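Local coordinates for protein L-glyceraldehyde 3-phosphate reductase (Clostridium beijerinckii, PDB 6HG6) that binds NADPH and probably reduces aldehydes with it, as a TIM-barrel member of the aldo-keto reductase family linked to furfural detoxification, at residues N44-E47 with L48-A52; N268-A271 with L272-Q276. All coordinates share one frame; numbering follows the deposited sequence.

Overall arrangement
Both contacts show how neighbouring turns within a helix engage each other, in two different helices: one in mid-helix, the other where a helix ends. Contact 1 lies in helix 42-54, the connection between the first two strands of the eight-stranded parallel barrel; contact 2 closes helix 258-273, which is followed by helix 278-286 and then the last barrel strand, 294-297. Their centres are 28 Å apart and their nearest atoms about 18 Å. Neither touches NADPH, but each lies near its pocket: the L48 side chain is about 8 Å from the cofactor and that of Q276 about 10 Å. Among NADPH-binding residues, the side chain of S300 is about 5 Å from that of N44, and E307's about 8 Å from Q276's.

Contact 1: N44-E47 with L48-A52; sequences NMKE and LCFTA
K46 and F50, one helical turn apart, lie side by side and point the same way from helix 42-54. The touch is a CH-pi contact, off-centre, with K46 CB 4.3 Å from the centroid of the F50 ring. Further out, the lysine chain bends at chi3 (49°), bringing K46 CE to 3.9 Å from F50 CE2, so two parts of the aliphatic chain meet the same end of the ring. The carbonyl oxygen K46 O stands over one face of F50, 3.1 Å above its plane and displaced toward the rim, while also accepting the nearly straight backbone bond from F50 N. E47 approaches differently: its carboxylate is turned 85° to the ring, and E47 OE2 comes to the ring's edge, 3.8 Å from F50 CD2.

N44 and L48 cross obliquely on another side of the helix. With CG anti to the backbone N (chi1 -168°), N44 lays its amide nitrogen ND2 3.6 Å from L48 CD1, and that nitrogen is hydrogen-bonded to S300 O, tying the helix to the cofactor-binding segment. T51 turns its hydroxyl back to the carbonyl of the preceding turn: T51 OG1 gives E47 O a 2.6 Å side-chain bond, and T51 N reaches the same oxygen from the opposite face of the carbonyl plane. Two donors thus grip one acceptor.

As the helix of the first beta-alpha-beta unit, between strands 28-31 and 59-61, helix 42-54 turns C49 onto F60 of the barrel; K46 and F50 meet helix 72-85, and L48 and T51 rest on helix 302-308.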
loop_
_atom_site.group_PDB
_atom_site.type_symbol
_atom_site.label_atom_id
_atom_site.label_comp_id
_atom_site.label_asym_id
_atom_site.label_seq_id
_atom_site.Cartn_x
_atom_site.Cartn_y
_atom_site.Cartn_z
ATOM N N ASN A 44 10.052 13.456 13.408
ATOM C CA ASN A 44 9.700 12.015 13.423
ATOM C C ASN A 44 9.322 11.568 12.005
ATOM O O ASN A 44 9.739 10.481 11.617
ATOM C CB ASN A 44 8.578 11.649 14.385
ATOM C CG ASN A 44 8.477 10.147 14.566
ATOM O OD1 ASN A 44 9.411 9.490 15.041
ATOM N ND2 ASN A 44 7.353 9.574 14.171
ATOM N N MET A 45 8.534 12.356 11.263
ATOM C CA MET A 45 8.121 11.963 9.892
ATOM C C MET A 45 9.365 11.806 9.020
ATOM O O MET A 45 9.422 10.832 8.260
ATOM C CB MET A 45 7.225 13.020 9.241
ATOM C CG MET A 45 5.919 13.168 9.964
ATOM S SD MET A 45 4.847 14.333 9.073
ATOM C CE MET A 45 5.121 15.836 9.989
ATOM N N LYS A 46 10.286 12.764 9.084
ATOM C CA LYS A 46 11.555 12.683 8.312
ATOM C C LYS A 46 12.283 11.407 8.669
ATOM O O LYS A 46 12.682 10.700 7.745
ATOM C CB LYS A 46 12.503 13.849 8.580
ATOM C CG LYS A 46 12.226 15.100 7.773
ATOM C CD LYS A 46 12.924 16.314 8.309
ATOM C CE LYS A 46 14.390 16.130 8.582
ATOM N NZ LYS A 46 14.936 17.236 9.409
ATOM N N GLU A 47 12.454 11.130 9.961
ATOM C CA GLU A 47 13.211 9.943 10.419
ATOM C C GLU A 47 12.521 8.685 9.931
ATOM O O GLU A 47 13.232 7.718 9.582
ATOM C CB GLU A 47 13.414 9.949 11.936
ATOM C CG GLU A 47 14.398 11.003 12.336
ATOM C CD GLU A 47 15.772 10.869 11.680
ATOM O OE1 GLU A 47 16.282 9.724 11.624
ATOM O OE2 GLU A 47 16.325 11.914 11.208
ATOM N N LEU A 48 11.196 8.667 9.871
ATOM C CA LEU A 48 10.489 7.451 9.403
ATOM C C LEU A 48 10.809 7.236 7.917
ATOM O O LEU A 48 11.129 6.097 7.531
ATOM C CB LEU A 48 8.974 7.563 9.605
ATOM C CG LEU A 48 8.484 7.424 11.034
ATOM C CD1 LEU A 48 6.973 7.671 11.099
ATOM C CD2 LEU A 48 8.818 6.054 11.559
ATOM N N CYS A 49 10.760 8.292 7.128
ATOM C CA CYS A 49 11.043 8.210 5.673
ATOM C C CYS A 49 12.497 7.801 5.443
ATOM O O CYS A 49 12.717 6.937 4.617
ATOM C CB CYS A 49 10.733 9.520 4.978
ATOM S SG CYS A 49 8.945 9.810 4.900
ATOM N N PHE A 50 13.427 8.439 6.130
ATOM C CA PHE A 50 14.864 8.169 6.018
ATOM C C PHE A 50 15.108 6.712 6.410
ATOM O O PHE A 50 15.888 6.019 5.726
ATOM C CB PHE A 50 15.677 9.106 6.909
ATOM C CG PHE A 50 15.550 10.572 6.569
ATOM C CD1 PHE A 50 15.165 10.999 5.309
ATOM C CD2 PHE A 50 16.001 11.514 7.486
ATOM C CE1 PHE A 50 15.059 12.355 5.015
ATOM C CE2 PHE A 50 15.942 12.863 7.179
ATOM C CZ PHE A 50 15.501 13.275 5.941
ATOM N N THR A 51 14.509 6.252 7.514
ATOM C CA THR A 51 14.678 4.850 7.959
ATOM C C THR A 51 14.158 3.914 6.866
ATOM O O THR A 51 14.860 2.967 6.531
ATOM C CB THR A 51 13.980 4.587 9.296
ATOM O OG1 THR A 51 14.545 5.513 10.222
ATOM C CG2 THR A 51 14.181 3.166 9.750
ATOM N N ALA A 52 13.003 4.206 6.280
ATOM C CA ALA A 52 12.388 3.367 5.245
ATOM C C ALA A 52 13.364 3.239 4.061
ATOM O O ALA A 52 13.728 2.117 3.669
ATOM C CB ALA A 52 11.089 3.959 4.804
#

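Contact 2: N268-A271 with L272-Q276; sequences NNIA and LNRGQ
L272 lies on the outer side of the last turn, against two asparagines of the preceding one. L272 CD1 is 4.0 Å from N268 ND2 and 3.9 Å from N269 OD1, each amide crossing the leucine chain at a slant. A first torsion near 180° (chi1 -178°) carries the amide of N268 along the helix to L272. The buried I270 faces helices 278-286 and 319-329 instead.

Backbone hydrogen bonds record how the helix stops. L272 N and N273 N still bond four residues back, to N268 O and N269 O. At R274 the regular bond to I270 O is weak, although R274 CG lies against that oxygen in van der Waals contact, 3.4 Å from I270 O. G275 then leaves the helix with positive phi (75°), and two bonds wrap the end: Q276 N to A271 O at 3.0 Å, with a nearly straight N-H (163°), and G275 N to L272 O at 2.8 Å. This is a Schellman motif, which here terminates helix 258-273. An extra bond of the last turn runs from R274 N to A271 O at 2.9 Å. R274 N and Q276 N reach A271 O from opposite faces, both well out of the carbonyl plane and so not on a lone pair.

Among side-chain polar bonds, R274 holds Q276 side-on. R274 NE (2.8 Å) and the longer R274 NH2 both bond to Q276 OE1, which lies in the guanidinium plane, so the glutamine oxygen is gripped twice. R274 NH1 makes a salt bridge to E321 and a hydrogen bond to G316 O, while Q276 NE2 bonds to S284 OG on helix 278-286; the guanidinium also forms a cation-pi contact with F317.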
loop_
_atom_site.group_PDB
_atom_site.type_symbol
_atom_site.label_atom_id
_atom_site.label_comp_id
_atom_site.label_asym_id
_atom_site.label_seq_id
_atom_site.Cartn_x
_atom_site.Cartn_y
_atom_site.Cartn_z
ATOM N N ASN A 268 0.139 -16.327 17.469
ATOM C CA ASN A 268 1.425 -15.844 18.019
ATOM C C ASN A 268 2.312 -17.056 18.357
ATOM O O ASN A 268 3.544 -16.920 18.270
ATOM C CB ASN A 268 1.207 -14.973 19.252
ATOM C CG ASN A 268 2.505 -14.426 19.788
ATOM O OD1 ASN A 268 3.191 -13.688 19.096
ATOM N ND2 ASN A 268 2.825 -14.783 21.016
ATOM N N ASN A 269 1.703 -18.188 18.743
ATOM C CA ASN A 269 2.474 -19.433 19.023
ATOM C C ASN A 269 3.100 -19.939 17.715
ATOM O O ASN A 269 4.288 -20.449 17.762
ATOM C CB ASN A 269 1.626 -20.488 19.740
ATOM C CG ASN A 269 1.424 -20.149 21.204
ATOM O OD1 ASN A 269 2.450 -19.345 21.833
ATOM N ND2 ASN A 269 0.136 -20.867 21.803
ATOM N N ILE A 270 2.357 -19.863 16.604
ATOM C CA ILE A 270 2.905 -20.276 15.281
ATOM C C ILE A 270 4.081 -19.342 14.921
ATOM O O ILE A 270 5.171 -19.839 14.439
ATOM C CB ILE A 270 1.804 -20.296 14.214
ATOM C CG1 ILE A 270 0.717 -21.301 14.600
ATOM C CG2 ILE A 270 2.390 -20.584 12.852
ATOM C CD1 ILE A 270 -0.522 -21.213 13.775
ATOM N N ALA A 271 3.925 -18.038 15.213
ATOM C CA ALA A 271 4.980 -17.043 14.934
ATOM C C ALA A 271 6.219 -17.348 15.787
ATOM O O ALA A 271 7.316 -17.431 15.214
ATOM C CB ALA A 271 4.443 -15.642 15.145
ATOM N N LEU A 272 6.068 -17.585 17.094
ATOM C CA LEU A 272 7.228 -17.831 17.984
ATOM C C LEU A 272 8.065 -19.039 17.448
ATOM O O LEU A 272 9.406 -18.894 17.320
ATOM C CB LEU A 272 6.784 -18.122 19.433
ATOM C CG LEU A 272 6.204 -16.953 20.238
ATOM C CD1 LEU A 272 5.852 -17.380 21.647
ATOM C CD2 LEU A 272 7.162 -15.774 20.301
ATOM N N ASN A 273 7.334 -20.086 16.953
ATOM C CA ASN A 273 7.964 -21.358 16.491
ATOM C C ASN A 273 8.792 -21.082 15.229
ATOM O O ASN A 273 9.734 -21.847 14.975
ATOM C CB ASN A 273 6.941 -22.467 16.240
ATOM C CG ASN A 273 6.346 -23.034 17.508
ATOM O OD1 ASN A 273 6.983 -23.056 18.564
ATOM N ND2 ASN A 273 5.134 -23.557 17.404
ATOM N N ARG A 274 8.439 -20.036 14.486
ATOM C CA ARG A 274 9.138 -19.558 13.261
ATOM C C ARG A 274 10.252 -18.557 13.604
ATOM O O ARG A 274 10.903 -18.115 12.680
ATOM C CB ARG A 274 8.163 -18.831 12.326
ATOM C CG ARG A 274 7.139 -19.741 11.674
ATOM C CD ARG A 274 6.071 -18.957 10.973
ATOM N NE ARG A 274 6.570 -18.067 9.948
ATOM C CZ ARG A 274 6.864 -18.412 8.711
ATOM N NH1 ARG A 274 6.772 -19.667 8.324
ATOM N NH2 ARG A 274 7.294 -17.498 7.879
ATOM N N GLY A 275 10.435 -18.164 14.865
ATOM C CA GLY A 275 11.435 -17.152 15.248
ATOM C C GLY A 275 10.974 -15.761 14.863
ATOM O O GLY A 275 11.822 -14.912 14.649
ATOM N N GLN A 276 9.661 -15.539 14.746
ATOM C CA GLN A 276 9.077 -14.241 14.364
ATOM C C GLN A 276 8.116 -13.725 15.444
ATOM O O GLN A 276 7.517 -14.542 16.174
ATOM C CB GLN A 276 8.251 -14.407 13.087
ATOM C CG GLN A 276 9.051 -14.764 11.835
ATOM C CD GLN A 276 8.210 -14.619 10.587
ATOM O OE1 GLN A 276 7.250 -15.356 10.375
ATOM N NE2 GLN A 276 8.562 -13.662 9.734
#